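Local coordinates for m3DLH protein (Halieaceae bacterium, PDB 7JKA) that belongs to the dienelactone hydrolase family of alpha/beta hydrolases and probably cleaves the ester bond of dienelactone-like substrates, at residues C42-F48 / R125-F131. Numbering follows the deposited sequence.
Sequences CPGVVVF and RLAAIGF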
# COMPACT_ATOMS: atom_id res chain seq x y z
N CYS A 42 -4.29 18.35 4.99
CA CYS A 42 -3.10 17.87 4.32
C CYS A 42 -3.41 16.62 3.51
O CYS A 42 -4.46 15.98 3.69
CB CYS A 42 -2.00 17.57 5.35
SG CYS A 42 -2.46 16.27 6.43
N PRO A 43 -2.52 16.23 2.60
CA PRO A 43 -2.75 15.01 1.83
C PRO A 43 -2.87 13.81 2.75
O PRO A 43 -2.19 13.71 3.78
CB PRO A 43 -1.51 14.91 0.94
CG PRO A 43 -1.04 16.32 0.85
CD PRO A 43 -1.28 16.90 2.19
N GLY A 44 -3.75 12.90 2.38
CA GLY A 44 -3.95 11.66 3.11
C GLY A 44 -3.32 10.50 2.35
O GLY A 44 -3.40 10.43 1.11
N VAL A 45 -2.72 9.58 3.09
CA VAL A 45 -2.13 8.38 2.50
C VAL A 45 -2.63 7.18 3.27
O VAL A 45 -2.47 7.12 4.50
CB VAL A 45 -0.58 8.43 2.51
CG1 VAL A 45 0.00 7.18 1.80
CG2 VAL A 45 -0.05 9.72 1.87
N VAL A 46 -3.27 6.23 2.57
CA VAL A 46 -3.53 4.93 3.17
C VAL A 46 -2.27 4.09 3.04
O VAL A 46 -1.62 4.07 1.99
CB VAL A 46 -4.71 4.21 2.50
CG1 VAL A 46 -4.95 2.85 3.21
CG2 VAL A 46 -5.93 5.06 2.53
N VAL A 47 -1.93 3.40 4.12
CA VAL A 47 -0.76 2.52 4.14
C VAL A 47 -1.26 1.09 4.35
O VAL A 47 -1.72 0.74 5.45
CB VAL A 47 0.22 2.92 5.24
CG1 VAL A 47 1.45 2.02 5.24
CG2 VAL A 47 0.64 4.43 5.13
N PHE A 48 -1.12 0.25 3.32
CA PHE A 48 -1.50 -1.14 3.48
C PHE A 48 -0.27 -1.96 3.85
O PHE A 48 0.77 -1.86 3.17
CB PHE A 48 -2.14 -1.68 2.21
CG PHE A 48 -3.48 -1.08 1.91
CD1 PHE A 48 -4.58 -1.41 2.69
CD2 PHE A 48 -3.62 -0.14 0.89
CE1 PHE A 48 -5.83 -0.83 2.42
CE2 PHE A 48 -4.86 0.44 0.62
CZ PHE A 48 -5.96 0.11 1.38
N ARG A 125 -6.54 15.27 -2.24
CA ARG A 125 -5.12 14.93 -2.32
C ARG A 125 -4.90 13.63 -1.55
O ARG A 125 -4.57 13.63 -0.36
CB ARG A 125 -4.25 16.06 -1.78
CG ARG A 125 -4.21 17.30 -2.67
CD ARG A 125 -3.16 18.33 -2.21
NE ARG A 125 -3.49 18.87 -0.90
CZ ARG A 125 -2.63 19.51 -0.12
NH1 ARG A 125 -1.37 19.67 -0.51
NH2 ARG A 125 -3.03 19.97 1.06
N LEU A 126 -5.10 12.51 -2.24
CA LEU A 126 -5.09 11.21 -1.59
C LEU A 126 -4.14 10.26 -2.32
O LEU A 126 -4.03 10.29 -3.55
CB LEU A 126 -6.50 10.58 -1.57
CG LEU A 126 -7.56 11.40 -0.87
CD1 LEU A 126 -8.92 10.80 -1.06
CD2 LEU A 126 -7.27 11.50 0.63
N ALA A 127 -3.48 9.41 -1.54
CA ALA A 127 -2.66 8.36 -2.12
C ALA A 127 -2.85 7.07 -1.34
O ALA A 127 -3.33 7.06 -0.20
CB ALA A 127 -1.17 8.75 -2.12
N ALA A 128 -2.42 5.98 -1.96
CA ALA A 128 -2.32 4.70 -1.27
C ALA A 128 -0.97 4.10 -1.55
O ALA A 128 -0.51 4.10 -2.69
CB ALA A 128 -3.42 3.71 -1.72
N ILE A 129 -0.34 3.56 -0.51
CA ILE A 129 0.87 2.78 -0.67
C ILE A 129 0.67 1.43 -0.01
O ILE A 129 -0.23 1.23 0.82
CB ILE A 129 2.12 3.48 -0.10
CG1 ILE A 129 2.14 3.49 1.44
CG2 ILE A 129 2.26 4.87 -0.68
CD1 ILE A 129 3.51 4.00 2.00
N GLY A 130 1.51 0.48 -0.38
CA GLY A 130 1.42 -0.83 0.22
C GLY A 130 2.70 -1.61 0.03
O GLY A 130 3.45 -1.39 -0.93
N PHE A 131 2.93 -2.52 0.96
CA PHE A 131 4.13 -3.34 1.03
C PHE A 131 3.70 -4.78 0.83
O PHE A 131 2.79 -5.25 1.50
CB PHE A 131 4.81 -3.13 2.39
CG PHE A 131 5.19 -1.71 2.62
CD1 PHE A 131 4.27 -0.80 3.11
CD2 PHE A 131 6.45 -1.28 2.24
CE1 PHE A 131 4.63 0.54 3.27
CE2 PHE A 131 6.83 0.06 2.39
CZ PHE A 131 5.90 0.97 2.89
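The R125 side chain passes obliquely across the ring of P43. Its CB sits 4.0 Å from P43 CB; the chain then bends at chi3 (-65°), which brings the guanidinium back over the proline. NE lies near P43 CG, CZ is about equally close to CG and CD, NH1 approaches CG at 3.6 Å, and NH2 reaches past CD to C42 CA. P43 CG thus covers one face of the guanidinium, offset toward its rim, while NE forms a salt bridge with D122 and NH1 donates a hydrogen bond to F250 O. A leucine in place of R125 would probably leave the D122 carboxylate without this countercharge and the proline ring without its flat cover. From here six backbone hydrogen bonds, G44 N to R125 O through F131 N to F48 O, zip together neighbouring parallel strands of the alpha/beta-hydrolase sheet; strand 126-131 contains G130, the first residue of a sequence consistent with the nucleophile elbow of this fold. V45, V47, A127 and I129 share the face packed by helices 56-67 and 232-250, where V47 CG2 lies 4.1 Å from I129 CG1. V47 CG1 meets the edge of the F131 ring at CE1, 4.0 Å away. On the other face, A128 CB meets the edge of the F48 ring at CE2, 4.3 Å away, and V46 and F48 pack against helix 101-116.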